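Local coordinates for protein pumilio homology domain family member 4 (Saccharomyces cerevisiae, PDB 3BWT) that binds mRNA through the Pumilio repeats of its RNA-binding domain and probably takes part in regulating gene expression, at residues D223-H226 and K227-L231; K233-A236 and I237-I241; V248-K251 and I252-A256. All coordinates share one frame; numbering follows the deposited sequence.

Contact 1: D223-H226 and K227-L231; sequences DYTH and KIVHL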
loop_
_atom_site.group_PDB
_atom_site.type_symbol
_atom_site.label_atom_id
_atom_site.label_comp_id
_atom_site.label_asym_id
_atom_site.label_seq_id
_atom_site.Cartn_x
_atom_site.Cartn_y
_atom_site.Cartn_z
ATOM N N ASP A 223 19.206 7.514 -4.313
ATOM C CA ASP A 223 19.833 6.515 -5.162
ATOM C C ASP A 223 18.951 6.254 -6.383
ATOM O O ASP A 223 19.296 6.655 -7.497
ATOM C CB ASP A 223 20.094 5.219 -4.377
ATOM C CG ASP A 223 20.618 4.087 -5.253
ATOM O OD1 ASP A 223 20.701 4.269 -6.487
ATOM O OD2 ASP A 223 20.945 3.005 -4.711
ATOM N N TYR A 224 17.814 5.589 -6.177
ATOM C CA TYR A 224 16.943 5.218 -7.290
ATOM C C TYR A 224 16.213 6.432 -7.853
ATOM O O TYR A 224 15.850 6.459 -9.030
ATOM C CB TYR A 224 15.973 4.102 -6.892
ATOM C CG TYR A 224 16.675 2.790 -6.611
ATOM C CD1 TYR A 224 17.073 1.955 -7.651
ATOM C CD2 TYR A 224 16.970 2.399 -5.303
ATOM C CE1 TYR A 224 17.735 0.764 -7.397
ATOM C CE2 TYR A 224 17.623 1.214 -5.038
ATOM C CZ TYR A 224 18.006 0.398 -6.087
ATOM O OH TYR A 224 18.665 -0.782 -5.821
ATOM N N THR A 225 16.018 7.445 -7.017
ATOM C CA THR A 225 15.442 8.684 -7.489
ATOM C C THR A 225 16.248 9.175 -8.686
ATOM O O THR A 225 15.701 9.476 -9.741
ATOM C CB THR A 225 15.445 9.748 -6.378
ATOM O OG1 THR A 225 14.553 9.345 -5.329
ATOM C CG2 THR A 225 15.001 11.091 -6.920
ATOM N N HIS A 226 17.563 9.243 -8.525
ATOM C CA HIS A 226 18.420 9.740 -9.592
ATOM C C HIS A 226 18.365 8.838 -10.816
ATOM O O HIS A 226 18.353 9.317 -11.949
ATOM C CB HIS A 226 19.865 9.913 -9.109
ATOM C CG HIS A 226 20.049 11.048 -8.150
ATOM N ND1 HIS A 226 20.519 10.869 -6.865
ATOM C CD2 HIS A 226 19.821 12.377 -8.285
ATOM C CE1 HIS A 226 20.577 12.039 -6.253
ATOM N NE2 HIS A 226 20.156 12.971 -7.091
ATOM N N LYS A 227 18.323 7.530 -10.595
ATOM C CA LYS A 227 18.285 6.596 -11.718
ATOM C C LYS A 227 16.960 6.677 -12.502
ATOM O O LYS A 227 16.944 6.557 -13.731
ATOM C CB LYS A 227 18.578 5.176 -11.241
ATOM C CG LYS A 227 20.010 4.987 -10.743
ATOM C CD LYS A 227 20.256 3.546 -10.290
ATOM C CE LYS A 227 21.680 3.332 -9.772
ATOM N NZ LYS A 227 21.932 1.945 -9.319
ATOM N N ILE A 228 15.861 6.904 -11.786
ATOM C CA ILE A 228 14.559 7.106 -12.410
ATOM C C ILE A 228 14.561 8.383 -13.234
ATOM O O ILE A 228 14.203 8.376 -14.411
ATOM C CB ILE A 228 13.436 7.228 -11.368
ATOM C CG1 ILE A 228 13.229 5.908 -10.629
ATOM C CG2 ILE A 228 12.144 7.670 -12.030
ATOM C CD1 ILE A 228 12.340 6.050 -9.431
ATOM N N VAL A 229 14.951 9.487 -12.604
ATOM C CA VAL A 229 14.993 10.763 -13.296
ATOM C C VAL A 229 15.800 10.641 -14.580
ATOM O O VAL A 229 15.364 11.090 -15.643
ATOM C CB VAL A 229 15.573 11.867 -12.417
ATOM C CG1 VAL A 229 15.709 13.153 -13.211
ATOM C CG2 VAL A 229 14.675 12.089 -11.213
ATOM N N HIS A 230 16.962 10.009 -14.482
ATOM C CA HIS A 230 17.804 9.796 -15.650
ATOM C C HIS A 230 17.087 9.090 -16.805
ATOM O O HIS A 230 17.357 9.366 -17.969
ATOM C CB HIS A 230 19.072 9.028 -15.274
ATOM C CG HIS A 230 19.933 8.692 -16.452
ATOM N ND1 HIS A 230 20.740 9.622 -17.075
ATOM C CD2 HIS A 230 20.098 7.534 -17.135
ATOM C CE1 HIS A 230 21.365 9.050 -18.087
ATOM N NE2 HIS A 230 20.993 7.784 -18.146
ATOM N N LEU A 231 16.182 8.171 -16.487
ATOM C CA LEU A 231 15.485 7.404 -17.524
ATOM C C LEU A 231 14.274 8.127 -18.106
ATOM O O LEU A 231 13.971 7.975 -19.285
ATOM C CB LEU A 231 15.070 6.022 -17.001
ATOM C CG LEU A 231 16.189 4.991 -16.846
ATOM C CD1 LEU A 231 15.776 3.827 -15.955
ATOM C CD2 LEU A 231 16.621 4.495 -18.206
#
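With CG turned away from its own nitrogen (chi1 174°), D223 sends its carboxylate toward K227, which, one turn on, runs fully extended beyond CG to meet it. The two side chains pass at a slant, and OD1 of D223 lies 3.9 Å from NZ of K227, a long salt bridge, with K227 CE slightly nearer to that oxygen than the ammonium is. D223 holds the N-cap position but makes no capping bond with its carboxylate; its CG rests over one face of the Y224 ring, offset toward the rim. Behind this charged edge backbone bonds hold the next turn: I228 N donates to Y224 O at 2.8 Å, and V229 N to T225 O at 3.0 Å in an almost straight bond (176°). The polar ends of the buried pair turn elsewhere, Y224 OH bonding D190 and T225 OG1 bonding E216. I228 lays CG1 beside Y224 O, and its side chain packs on V209, I213 and L193 of two adjacent helices. Cutting I228 back to an alanine would probably open a gap against those three residues and weaken the seating of the helix. H226 and H230 lie on the exposed side. An amphipathic helix of this kind, polar outside and largely apolar inside, is typical of the helical repeats stacked in a Pumilio homology domain.

Contact 2: K233-A236 and I237-I241; sequences KPRA and IELSI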
loop_
_atom_site.group_PDB
_atom_site.type_symbol
_atom_site.label_atom_id
_atom_site.label_comp_id
_atom_site.label_asym_id
_atom_site.label_seq_id
_atom_site.Cartn_x
_atom_site.Cartn_y
_atom_site.Cartn_z
ATOM N N LYS A 233 13.544 11.671 -17.761
ATOM C CA LYS A 233 13.741 13.071 -18.141
ATOM C C LYS A 233 13.665 13.290 -19.657
ATOM O O LYS A 233 13.021 14.229 -20.112
ATOM C CB LYS A 233 15.053 13.626 -17.574
ATOM C CG LYS A 233 15.212 15.127 -17.764
ATOM C CD LYS A 233 16.175 15.736 -16.743
ATOM C CE LYS A 233 17.608 15.239 -16.926
ATOM N NZ LYS A 233 18.341 15.982 -17.992
ATOM N N PRO A 234 14.322 12.420 -20.442
ATOM C CA PRO A 234 14.308 12.550 -21.904
ATOM C C PRO A 234 12.912 12.485 -22.530
ATOM O O PRO A 234 12.772 12.600 -23.752
ATOM C CB PRO A 234 15.143 11.353 -22.358
ATOM C CG PRO A 234 16.083 11.120 -21.228
ATOM C CD PRO A 234 15.284 11.396 -19.996
ATOM N N ARG A 235 11.888 12.301 -21.708
ATOM C CA ARG A 235 10.534 12.177 -22.222
ATOM C C ARG A 235 9.623 13.099 -21.434
ATOM O O ARG A 235 8.400 12.928 -21.419
ATOM C CB ARG A 235 10.057 10.723 -22.137
ATOM C CG ARG A 235 11.126 9.713 -22.556
ATOM C CD ARG A 235 10.546 8.436 -23.157
ATOM N NE ARG A 235 10.204 7.438 -22.150
ATOM C CZ ARG A 235 8.998 6.897 -22.017
ATOM N NH1 ARG A 235 8.017 7.246 -22.845
ATOM N NH2 ARG A 235 8.775 5.996 -21.066
ATOM N N ALA A 236 10.236 14.092 -20.801
ATOM C CA ALA A 236 9.538 14.974 -19.873
ATOM C C ALA A 236 8.203 15.476 -20.417
ATOM O O ALA A 236 7.183 15.424 -19.731
ATOM C CB ALA A 236 10.430 16.143 -19.485
ATOM N N ILE A 237 8.215 15.966 -21.652
ATOM C CA ILE A 237 6.997 16.471 -22.271
ATOM C C ILE A 237 6.029 15.342 -22.561
ATOM O O ILE A 237 4.847 15.432 -22.236
ATOM C CB ILE A 237 7.280 17.187 -23.606
ATOM C CG1 ILE A 237 8.188 18.402 -23.391
ATOM C CG2 ILE A 237 5.964 17.598 -24.255
ATOM C CD1 ILE A 237 7.506 19.559 -22.675
ATOM N N GLU A 238 6.533 14.284 -23.187
ATOM C CA GLU A 238 5.690 13.166 -23.575
ATOM C C GLU A 238 4.916 12.613 -22.374
ATOM O O GLU A 238 3.718 12.355 -22.467
ATOM C CB GLU A 238 6.539 12.079 -24.218
ATOM C CG GLU A 238 5.758 10.885 -24.729
ATOM C CD GLU A 238 6.591 9.614 -24.722
ATOM O OE1 GLU A 238 7.839 9.712 -24.624
ATOM O OE2 GLU A 238 5.998 8.516 -24.802
ATOM N N LEU A 239 5.607 12.456 -21.247
ATOM C CA LEU A 239 5.003 11.946 -20.029
ATOM C C LEU A 239 4.181 13.007 -19.314
ATOM O O LEU A 239 3.308 12.687 -18.504
ATOM C CB LEU A 239 6.083 11.433 -19.085
ATOM C CG LEU A 239 6.980 10.329 -19.638
ATOM C CD1 LEU A 239 8.191 10.114 -18.743
ATOM C CD2 LEU A 239 6.198 9.033 -19.812
ATOM N N SER A 240 4.465 14.273 -19.597
ATOM C CA SER A 240 3.734 15.362 -18.956
ATOM C C SER A 240 2.294 15.453 -19.455
ATOM O O SER A 240 1.434 16.049 -18.801
ATOM C CB SER A 240 4.442 16.701 -19.163
ATOM O OG SER A 240 5.495 16.853 -18.239
ATOM N N ILE A 241 2.032 14.865 -20.616
ATOM C CA ILE A 241 0.694 14.918 -21.202
ATOM C C ILE A 241 0.048 13.544 -21.186
ATOM O O ILE A 241 -0.863 13.258 -21.962
ATOM C CB ILE A 241 0.728 15.478 -22.636
ATOM C CG1 ILE A 241 1.393 14.474 -23.577
ATOM C CG2 ILE A 241 1.474 16.813 -22.649
ATOM C CD1 ILE A 241 1.505 14.953 -24.988
#
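R235 and E238 run side by side and point the same way at the start of a short helix, joined by a salt bridge in which R235 NH1 donates to E238 OE1 at 3.0 Å. The oxygen lies close to the guanidinium plane, but the nitrogen approaches it from above the carboxylate plane, and the two flat groups are turned 52° apart. A bend at chi3 (-86°) turns the guanidinium toward the carboxylate, and R235 NH1 also lies 3.1 Å from E238 OE2. This is the looser side of the contact, with E238 exposed and R235 partly so; the arginine's other terminal nitrogen, NH2, has a long, weak ion pair with D197.

The tight side is built on L239 and S240. L239 N donates to R235 O at 2.8 Å, nearly straight at 171°, and the leucine side chain crosses the arginine at a slant: CD1 lies 3.9 Å from R235 CB, while CD2 sits over one guanidinium face. The aliphatic and charged parts of R235 thus share the same leucine. One residue further on, the buried S240 hydroxyl turns back along the helix and OG donates to A236 O at 2.7 Å, tilted out of the carbonyl plane; S240 N adds a weak bond to the same oxygen. A236 O therefore takes two bonds from one residue.

Among the neighbouring helices, L239 and S240 pack on I249 of helix 245-253, A236 meets M262 and E265 of helix 256-279, and S240 reaches L278 near the end of that long helix.

Contact 3: V248-K251 and I252-A256; sequences VIEK and ILKTA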
loop_
_atom_site.group_PDB
_atom_site.type_symbol
_atom_site.label_atom_id
_atom_site.label_comp_id
_atom_site.label_asym_id
_atom_site.label_seq_id
_atom_site.Cartn_x
_atom_site.Cartn_y
_atom_site.Cartn_z
ATOM N N VAL A 248 4.158 11.001 -12.204
ATOM C CA VAL A 248 5.569 10.852 -11.917
ATOM C C VAL A 248 6.322 12.153 -12.198
ATOM O O VAL A 248 7.132 12.595 -11.390
ATOM C CB VAL A 248 6.182 9.686 -12.725
ATOM C CG1 VAL A 248 7.666 9.565 -12.432
ATOM C CG2 VAL A 248 5.476 8.383 -12.392
ATOM N N ILE A 249 6.056 12.776 -13.338
ATOM C CA ILE A 249 6.737 14.026 -13.646
ATOM C C ILE A 249 6.526 15.039 -12.517
ATOM O O ILE A 249 7.491 15.623 -12.017
ATOM C CB ILE A 249 6.301 14.609 -14.999
ATOM C CG1 ILE A 249 6.655 13.644 -16.132
ATOM C CG2 ILE A 249 6.983 15.931 -15.232
ATOM C CD1 ILE A 249 8.126 13.586 -16.452
ATOM N N GLU A 250 5.268 15.226 -12.114
ATOM C CA GLU A 250 4.914 16.065 -10.963
ATOM C C GLU A 250 5.616 15.652 -9.672
ATOM O O GLU A 250 6.028 16.495 -8.871
ATOM C CB GLU A 250 3.408 16.013 -10.715
ATOM C CG GLU A 250 2.613 17.122 -11.379
ATOM C CD GLU A 250 1.444 17.569 -10.520
ATOM O OE1 GLU A 250 1.296 17.036 -9.395
ATOM O OE2 GLU A 250 0.680 18.452 -10.963
ATOM N N LYS A 251 5.724 14.348 -9.457
ATOM C CA LYS A 251 6.375 13.842 -8.264
ATOM C C LYS A 251 7.820 14.334 -8.219
ATOM O O LYS A 251 8.300 14.793 -7.186
ATOM C CB LYS A 251 6.337 12.318 -8.240
ATOM C CG LYS A 251 7.021 11.735 -7.026
ATOM C CD LYS A 251 6.428 12.320 -5.770
ATOM C CE LYS A 251 7.091 11.754 -4.550
ATOM N NZ LYS A 251 6.299 12.061 -3.326
ATOM N N ILE A 252 8.499 14.231 -9.356
ATOM C CA ILE A 252 9.862 14.721 -9.516
ATOM C C ILE A 252 9.937 16.251 -9.400
ATOM O O ILE A 252 10.826 16.790 -8.732
ATOM C CB ILE A 252 10.450 14.270 -10.863
ATOM C CG1 ILE A 252 10.690 12.763 -10.859
ATOM C CG2 ILE A 252 11.740 15.000 -11.150
ATOM C CD1 ILE A 252 10.700 12.140 -12.241
ATOM N N LEU A 253 9.001 16.948 -10.040
ATOM C CA LEU A 253 8.953 18.406 -9.937
ATOM C C LEU A 253 8.790 18.853 -8.491
ATOM O O LEU A 253 9.144 19.973 -8.142
ATOM C CB LEU A 253 7.810 18.990 -10.774
ATOM C CG LEU A 253 8.005 19.003 -12.286
ATOM C CD1 LEU A 253 6.817 19.665 -12.958
ATOM C CD2 LEU A 253 9.308 19.713 -12.645
ATOM N N LYS A 254 8.240 17.974 -7.658
ATOM C CA LYS A 254 7.987 18.296 -6.254
ATOM C C LYS A 254 9.044 17.694 -5.327
ATOM O O LYS A 254 8.935 17.781 -4.104
ATOM C CB LYS A 254 6.576 17.851 -5.838
ATOM C CG LYS A 254 5.457 18.710 -6.417
ATOM C CD LYS A 254 4.086 18.248 -5.932
ATOM C CE LYS A 254 2.985 19.220 -6.354
ATOM N NZ LYS A 254 1.669 18.916 -5.709
ATOM N N THR A 255 10.067 17.090 -5.915
ATOM C CA THR A 255 11.192 16.599 -5.132
ATOM C C THR A 255 12.390 17.538 -5.278
ATOM O O THR A 255 13.125 17.472 -6.267
ATOM C CB THR A 255 11.576 15.183 -5.547
ATOM O OG1 THR A 255 10.419 14.346 -5.442
ATOM C CG2 THR A 255 12.696 14.635 -4.654
ATOM N N ALA A 256 12.582 18.395 -4.277
ATOM C CA ALA A 256 13.498 19.533 -4.391
ATOM C C ALA A 256 14.808 19.267 -5.136
ATOM O O ALA A 256 15.177 20.051 -6.010
ATOM C CB ALA A 256 13.773 20.142 -3.028
#
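V248 opens the sequence by touching I252 one turn on: its CG1 lies 4.0 Å from I252 CD1, the two side chains crossing at an angle, and V248 O accepts I252 N at 2.9 Å. I249 follows the same pattern more loosely, CG2 standing 4.4 Å from L253 CD1, while its carbonyl receives L253 N at 2.8 Å in the carbonyl plane. E250 lies alongside K254, pointing in the same direction, but OE1 stays 4.2 Å from K254 NZ, beyond a salt bridge, and its other oxygen has a weak bond to T290. K251 comes last, where the helix is ending. Its carbonyl is held by T255 OG1 at 2.8 Å and takes a weak bond from K254 N; with chi1 at -55° the threonine hydroxyl swings back toward that oxygen. K251 NZ itself bonds T214 in helix 205-219. The apolar sides are packed between neighbouring helices: V248 and I252 meet helices 205-219 and 224-232, L253 packs on M262 and I263 of helix 256-279, and I249 and L253 both reach V287 of helix 284-298.

Overall arrangement
Each contact is local, between abutting segments, so none closes a long loop; the three follow in series, without nesting or crossing. Contact 1 lies on helix 224-232, at the end of Pumilio repeat 6 and the start of repeat 7. Contact 2 begins in the linker after that helix and carries the chain into helix 236-240, and contact 3 spans the last turns of helix 245-253 and the exit toward helix 256-279. Contact 3 touches both others, meeting contact 1 where V229 packs on I252 and contact 2 through I249. Contacts 1 and 2 merely adjoin in sequence, so helix 245-253 lies against both and ties the end of repeat 6 to the start of repeat 7.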